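Local structure of CYCLIN domain-containing protein (Chaetomium thermophilum, 6Z3U) at residues 16-19 with 20-24; 123-127 with 128-132. The protein belongs to the cyclin family and probably acts as the regulatory cyclin H subunit of the CDK-activating kinase complex. All blocks are in the same frame, centred on the assembly; numbering follows the deposited sequence.

Interaction 1: 16-19 with 20-24; sequences SQYE and LWSFS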
ATOM      1  N   SER A  16      -5.877  -7.482   4.107  1.00 60.41           N
ATOM      2  CA  SER A  16      -5.156  -8.747   4.076  1.00 48.86           C
ATOM      3  C   SER A  16      -4.634  -9.107   5.457  1.00 45.09           C
ATOM      4  O   SER A  16      -4.531 -10.291   5.795  1.00 47.33           O
ATOM      5  CB  SER A  16      -4.009  -8.673   3.069  1.00 54.03           C
ATOM      6  OG  SER A  16      -3.056  -7.696   3.447  1.00 60.15           O
ATOM      7  N   GLN A  17      -4.315  -8.099   6.271  1.00 46.16           N
ATOM      8  CA  GLN A  17      -3.816  -8.364   7.613  1.00 50.71           C
ATOM      9  C   GLN A  17      -4.818  -9.161   8.437  1.00 53.88           C
ATOM     10  O   GLN A  17      -4.419  -9.955   9.298  1.00 49.08           O
ATOM     11  CB  GLN A  17      -3.483  -7.043   8.309  1.00 55.23           C
ATOM     12  CG  GLN A  17      -2.978  -7.195   9.735  1.00 51.60           C
ATOM     13  CD  GLN A  17      -2.171  -5.997  10.201  1.00 48.57           C
ATOM     14  OE1 GLN A  17      -1.474  -5.360   9.410  1.00 53.60           O
ATOM     15  NE2 GLN A  17      -2.264  -5.682  11.489  1.00 46.00           N
ATOM     16  N   TYR A  18      -6.114  -8.973   8.191  1.00 57.83           N
ATOM     17  CA  TYR A  18      -7.135  -9.660   8.973  1.00 52.46           C
ATOM     18  C   TYR A  18      -7.498 -11.015   8.376  1.00 46.80           C
ATOM     19  O   TYR A  18      -7.538 -12.020   9.092  1.00 53.21           O
ATOM     20  CB  TYR A  18      -8.391  -8.788   9.085  1.00 47.62           C
ATOM     21  CG  TYR A  18      -9.528  -9.463   9.818  1.00 46.54           C
ATOM     22  CD1 TYR A  18      -9.609  -9.418  11.203  1.00 54.49           C
ATOM     23  CD2 TYR A  18     -10.519 -10.147   9.128  1.00 54.79           C
ATOM     24  CE1 TYR A  18     -10.646 -10.035  11.883  1.00 63.99           C
ATOM     25  CE2 TYR A  18     -11.560 -10.768   9.796  1.00 60.25           C
ATOM     26  CZ  TYR A  18     -11.619 -10.709  11.173  1.00 61.42           C
ATOM     27  OH  TYR A  18     -12.655 -11.326  11.842  1.00 56.16           O
ATOM     28  N   GLU A  19      -7.776 -11.057   7.073  1.00 48.72           N
ATOM     29  CA  GLU A  19      -8.234 -12.302   6.467  1.00 51.39           C
ATOM     30  C   GLU A  19      -7.109 -13.321   6.335  1.00 52.12           C
ATOM     31  O   GLU A  19      -7.369 -14.529   6.338  1.00 61.18           O
ATOM     32  CB  GLU A  19      -8.859 -12.019   5.098  1.00 67.57           C
ATOM     33  CG  GLU A  19      -7.868 -11.600   4.015  1.00 74.05           C
ATOM     34  CD  GLU A  19      -8.488 -11.578   2.627  1.00 77.21           C
ATOM     35  OE1 GLU A  19      -9.566 -10.964   2.461  1.00 69.26           O
ATOM     36  OE2 GLU A  19      -7.897 -12.177   1.702  1.00 74.38           O
ATOM     37  N   LEU A  20      -5.864 -12.862   6.227  1.00 54.63           N
ATOM     38  CA  LEU A  20      -4.729 -13.731   5.939  1.00 51.58           C
ATOM     39  C   LEU A  20      -3.751 -13.878   7.091  1.00 49.16           C
ATOM     40  O   LEU A  20      -3.192 -14.961   7.275  1.00 53.52           O
ATOM     41  CB  LEU A  20      -3.972 -13.209   4.712  1.00 56.03           C
ATOM     42  CG  LEU A  20      -4.068 -14.003   3.408  1.00 55.86           C
ATOM     43  CD1 LEU A  20      -5.496 -14.321   3.004  1.00 62.96           C
ATOM     44  CD2 LEU A  20      -3.377 -13.207   2.305  1.00 46.95           C
ATOM     45  N   TRP A  21      -3.516 -12.823   7.867  1.00 52.44           N
ATOM     46  CA  TRP A  21      -2.479 -12.824   8.893  1.00 54.70           C
ATOM     47  C   TRP A  21      -3.040 -12.394  10.239  1.00 54.28           C
ATOM     48  O   TRP A  21      -2.413 -11.635  10.985  1.00 53.70           O
ATOM     49  CB  TRP A  21      -1.312 -11.932   8.480  1.00 51.30           C
ATOM     50  CG  TRP A  21      -0.633 -12.412   7.241  1.00 47.12           C
ATOM     51  CD1 TRP A  21      -0.723 -11.872   5.992  1.00 40.67           C
ATOM     52  CD2 TRP A  21       0.235 -13.545   7.127  1.00 41.23           C
ATOM     53  NE1 TRP A  21       0.041 -12.594   5.108  1.00 40.66           N
ATOM     54  CE2 TRP A  21       0.639 -13.627   5.781  1.00 42.71           C
ATOM     55  CE3 TRP A  21       0.710 -14.496   8.034  1.00 41.65           C
ATOM     56  CZ2 TRP A  21       1.499 -14.622   5.320  1.00 42.71           C
ATOM     57  CZ3 TRP A  21       1.564 -15.481   7.574  1.00 46.30           C
ATOM     58  CH2 TRP A  21       1.948 -15.536   6.229  1.00 44.32           C
ATOM     59  N   SER A  22      -4.235 -12.879  10.569  1.00 55.74           N
ATOM     60  CA  SER A  22      -4.821 -12.695  11.891  1.00 60.29           C
ATOM     61  C   SER A  22      -5.455 -14.015  12.297  1.00 56.79           C
ATOM     62  O   SER A  22      -6.350 -14.512  11.607  1.00 57.13           O
ATOM     63  CB  SER A  22      -5.855 -11.566  11.899  1.00 69.79           C
ATOM     64  OG  SER A  22      -5.236 -10.297  11.752  1.00 58.93           O
ATOM     65  N   PHE A  23      -4.980 -14.585  13.404  1.00 64.59           N
ATOM     66  CA  PHE A  23      -5.445 -15.879  13.876  1.00 68.74           C
ATOM     67  C   PHE A  23      -5.565 -15.843  15.392  1.00 69.47           C
ATOM     68  O   PHE A  23      -5.197 -14.865  16.045  1.00 68.57           O
ATOM     69  CB  PHE A  23      -4.497 -17.010  13.459  1.00 66.84           C
ATOM     70  CG  PHE A  23      -3.788 -16.761  12.160  1.00 71.13           C
ATOM     71  CD1 PHE A  23      -4.393 -17.071  10.954  1.00 85.19           C
ATOM     72  CD2 PHE A  23      -2.508 -16.229  12.146  1.00 64.54           C
ATOM     73  CE1 PHE A  23      -3.741 -16.844   9.756  1.00 83.40           C
ATOM     74  CE2 PHE A  23      -1.849 -16.003  10.952  1.00 63.15           C
ATOM     75  CZ  PHE A  23      -2.465 -16.313   9.756  1.00 68.18           C
ATOM     76  N   SER A  24      -6.092 -16.928  15.944  1.00 69.11           N
ATOM     77  CA  SER A  24      -6.097 -17.131  17.380  1.00 63.44           C
ATOM     78  C   SER A  24      -4.782 -17.774  17.820  1.00 63.97           C
ATOM     79  O   SER A  24      -4.125 -18.455  17.026  1.00 68.19           O
ATOM     80  CB  SER A  24      -7.265 -18.022  17.786  1.00 68.48           C
ATOM     81  OG  SER A  24      -7.075 -19.351  17.329  1.00 67.17           O
TER
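Gln17 O is gripped by two groups from the chain that follows it: the hydroxyl of Ser22, which donates from OG at 2.6 Å, and Trp21 N, whose bond is weak at 3.3 Å. The setting is the C-terminal end of the short helix 16-19, where carbonyls that would serve a further helical turn need other donors, and the contact is a worked example of how a serine just beyond the helix can supply one. Leu20 N makes the regular i+4 bond to Ser16 O at 2.9 Å; Trp21 N makes a weak i+5 bond to that same oxygen besides its weak i+4 bond to Gln17 O, and so is shared between the two carbonyls. Ser22 OG stands beside its own backbone N (chi1 -70°), which turns the hydroxyl back toward the helix; it meets the Gln17 carbonyl obliquely, tilted 34° from the carbonyl plane. Ser22 CB meanwhile lies 3.3 Å from Tyr18 O. Putting an alanine in place of Ser22 removes the hydroxyl and is likely to leave Gln17 O with only the weak Trp21 N bond of the two described here, so that the chain at this position is held less closely to the helix end.

Several side chains find their polar partners beyond the turn. Trp21 NE1 bonds to Ile179 O and Gln17 OE1 to Lys186 N, both backbone atoms of the same chain, whereas Tyr18 OH bonds to Glu65 of the RING-type chain and Glu19 OE1 forms a salt bridge with Arg146 of the kinase chain. Glu19 and Leu20 lie side by side and point the same way. With its CG between the backbone N and the carbonyl carbon (chi1 70°), Glu19 brings that methylene to 3.7 Å from Leu20 CD1.

Interaction 2: 123-127 with 128-132; sequences ITNSI and MTYPP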
ATOM      1  N   ILE A 123       6.305 -18.335   9.536  1.00 55.73           N
ATOM      2  CA  ILE A 123       5.171 -19.069  10.037  1.00 52.87           C
ATOM      3  C   ILE A 123       4.607 -19.960   8.948  1.00 50.01           C
ATOM      4  O   ILE A 123       4.096 -21.055   9.240  1.00 49.26           O
ATOM      5  CB  ILE A 123       4.068 -18.117  10.591  1.00 46.62           C
ATOM      6  CG1 ILE A 123       2.810 -18.907  10.947  1.00 45.57           C
ATOM      7  CG2 ILE A 123       3.764 -17.019   9.594  1.00 43.99           C
ATOM      8  CD1 ILE A 123       1.833 -18.138  11.792  1.00 47.55           C
ATOM      9  N   THR A 124       4.737 -19.544   7.693  1.00 50.86           N
ATOM     10  CA  THR A 124       4.461 -20.416   6.569  1.00 51.60           C
ATOM     11  C   THR A 124       5.663 -21.263   6.184  1.00 50.74           C
ATOM     12  O   THR A 124       5.495 -22.288   5.514  1.00 58.22           O
ATOM     13  CB  THR A 124       4.019 -19.616   5.338  1.00 50.54           C
ATOM     14  OG1 THR A 124       5.025 -18.654   4.998  1.00 50.97           O
ATOM     15  CG2 THR A 124       2.706 -18.893   5.599  1.00 49.66           C
ATOM     16  N   ASN A 125       6.863 -20.857   6.593  1.00 49.30           N
ATOM     17  CA  ASN A 125       8.093 -21.568   6.288  1.00 51.98           C
ATOM     18  C   ASN A 125       8.850 -21.818   7.582  1.00 54.99           C
ATOM     19  O   ASN A 125       8.726 -21.060   8.548  1.00 51.67           O
ATOM     20  CB  ASN A 125       8.975 -20.778   5.313  1.00 44.99           C
ATOM     21  CG  ASN A 125       8.303 -20.547   3.979  1.00 56.57           C
ATOM     22  OD1 ASN A 125       7.742 -21.468   3.386  1.00 71.39           O
ATOM     23  ND2 ASN A 125       8.345 -19.312   3.505  1.00 51.26           N
ATOM     24  N   SER A 126       9.616 -22.899   7.600  1.00 50.61           N
ATOM     25  CA  SER A 126      10.395 -23.271   8.769  1.00 49.35           C
ATOM     26  C   SER A 126      11.802 -22.704   8.680  1.00 45.59           C
ATOM     27  O   SER A 126      12.339 -22.492   7.590  1.00 45.24           O
ATOM     28  CB  SER A 126      10.458 -24.792   8.916  1.00 55.87           C
ATOM     29  OG  SER A 126      11.681 -25.174   9.522  1.00 54.97           O
ATOM     30  N   ILE A 127      12.401 -22.455   9.848  1.00 48.13           N
ATOM     31  CA  ILE A 127      13.773 -21.967   9.909  1.00 47.76           C
ATOM     32  C   ILE A 127      14.758 -22.992   9.366  1.00 53.72           C
ATOM     33  O   ILE A 127      15.858 -22.629   8.935  1.00 49.83           O
ATOM     34  CB  ILE A 127      14.121 -21.583  11.362  1.00 48.95           C
ATOM     35  CG1 ILE A 127      13.413 -20.286  11.754  1.00 50.85           C
ATOM     36  CG2 ILE A 127      15.624 -21.433  11.539  1.00 58.23           C
ATOM     37  CD1 ILE A 127      14.075 -19.037  11.210  1.00 60.33           C
ATOM     38  N   MET A 128      14.401 -24.276   9.394  1.00 59.00           N
ATOM     39  CA  MET A 128      15.262 -25.324   8.864  1.00 47.97           C
ATOM     40  C   MET A 128      15.239 -25.400   7.342  1.00 50.86           C
ATOM     41  O   MET A 128      16.008 -26.181   6.771  1.00 53.75           O
ATOM     42  CB  MET A 128      14.848 -26.679   9.443  1.00 50.22           C
ATOM     43  CG  MET A 128      14.982 -26.769  10.945  1.00 51.77           C
ATOM     44  SD  MET A 128      14.503 -28.380  11.589  1.00 56.01           S
ATOM     45  CE  MET A 128      12.741 -28.170  11.812  1.00 60.64           C
ATOM     46  N   THR A 129      14.382 -24.621   6.678  1.00 48.30           N
ATOM     47  CA  THR A 129      14.270 -24.630   5.224  1.00 44.01           C
ATOM     48  C   THR A 129      15.042 -23.491   4.566  1.00 47.50           C
ATOM     49  O   THR A 129      15.775 -23.721   3.600  1.00 50.11           O
ATOM     50  CB  THR A 129      12.795 -24.560   4.812  1.00 47.41           C
ATOM     51  OG1 THR A 129      12.028 -25.457   5.624  1.00 61.04           O
ATOM     52  CG2 THR A 129      12.630 -24.948   3.352  1.00 56.68           C
ATOM     53  N   TYR A 130      14.888 -22.264   5.063  1.00 54.80           N
ATOM     54  CA  TYR A 130      15.553 -21.098   4.497  1.00 48.99           C
ATOM     55  C   TYR A 130      16.332 -20.359   5.577  1.00 48.26           C
ATOM     56  O   TYR A 130      15.885 -20.289   6.730  1.00 43.25           O
ATOM     57  CB  TYR A 130      14.535 -20.154   3.841  1.00 43.15           C
ATOM     58  CG  TYR A 130      13.722 -20.805   2.743  1.00 44.73           C
ATOM     59  CD1 TYR A 130      14.311 -21.172   1.539  1.00 42.52           C
ATOM     60  CD2 TYR A 130      12.364 -21.052   2.908  1.00 52.88           C
ATOM     61  CE1 TYR A 130      13.571 -21.765   0.529  1.00 48.36           C
ATOM     62  CE2 TYR A 130      11.615 -21.647   1.905  1.00 51.58           C
ATOM     63  CZ  TYR A 130      12.223 -22.002   0.717  1.00 51.92           C
ATOM     64  OH  TYR A 130      11.481 -22.595  -0.283  1.00 57.15           O
ATOM     65  N   PRO A 131      17.483 -19.783   5.236  1.00 49.06           N
ATOM     66  CA  PRO A 131      18.393 -19.252   6.267  1.00 44.61           C
ATOM     67  C   PRO A 131      17.883 -17.955   6.863  1.00 41.98           C
ATOM     68  O   PRO A 131      17.758 -16.945   6.156  1.00 47.93           O
ATOM     69  CB  PRO A 131      19.705 -19.027   5.497  1.00 40.03           C
ATOM     70  CG  PRO A 131      19.292 -18.833   4.082  1.00 42.11           C
ATOM     71  CD  PRO A 131      18.008 -19.589   3.871  1.00 51.42           C
ATOM     72  N   PRO A 132      17.611 -17.925   8.173  1.00 39.84           N
ATOM     73  CA  PRO A 132      17.148 -16.667   8.785  1.00 42.53           C
ATOM     74  C   PRO A 132      18.186 -15.561   8.757  1.00 38.61           C
ATOM     75  O   PRO A 132      17.814 -14.381   8.769  1.00 38.43           O
ATOM     76  CB  PRO A 132      16.802 -17.078  10.224  1.00 45.01           C
ATOM     77  CG  PRO A 132      17.602 -18.306  10.475  1.00 42.41           C
ATOM     78  CD  PRO A 132      17.690 -19.020   9.158  1.00 44.07           C
TER
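Ser126 and the two residues Met128 and Thr129 meet through a pair of hydrogen bonds that together define the turn. Met128 N donates to Ser126 OG at 2.9 Å with an N-H...O angle of 149°, the two-residue span of an ST turn. Thr129 N donates to Ser126 O at 3.1 Å, closing a type I beta turn with Ile127 and Met128 at its corners. One serine thus receives a donor on its side chain and another on its backbone, so the ST turn and the beta turn start from the same residue, shortly after helix 108-124; its OG also has a weak bond to Glu86. The chain of Met128 bends at its thioether (chi3 -87°), which brings the terminal CE back into van der Waals contact with the hydroxyl, 3.9 Å from Ser126 OG.

The apolar contact is made by Ile127, which reaches across to Pro132 at about a right angle, its CD1 3.5 Å from Pro132 CB, with Ile127 CG2 3.9 Å from Pro132 CG.

Aromatic contact involves Tyr130. The side chain of Asn125 comes to the edge of the ring, close to the ring plane, with Asn125 CG 4.1 Å from Tyr130 CE2. Thr129 CG2 lies over one ring face, offset toward the rim, 3.7 Å above the plane. The phenol OH bonds to Arg365.

Asn125, Thr129 and Tyr130 also pack on Asp79 of the kinase chain. Within the cyclin-like domain the stretch connects helix 108-124 to helix 132-146: Ser126 and Met128 pack on helix 25-48, Ile127 on Glu86 and Val90 of helix 83-103, and Tyr130 O returns to the hydroxyl of Tyr122 on helix 108-124.

Interactions 1 and 2 both span the C-terminal end of a helix and the chain leaving it, and although their centres lie 20 Å apart they touch through one side chain. The indole of Trp21 reaches residues at the C-terminal end of helix 108-124: its CZ3 lies 3.4 Å from Ile123 CG2 and its CH2 3.5 Å from Thr124 CG2. Helix 25-48 provides a second link, since Phe23 and Ile123 both pack on Leu28. The turn at 16-24 is thereby joined to the end of helix 108-124. Both also face the kinase chain, interaction 1 through Arg146 and interaction 2 through Val81 and Asp79, consistent with a regulatory cyclin.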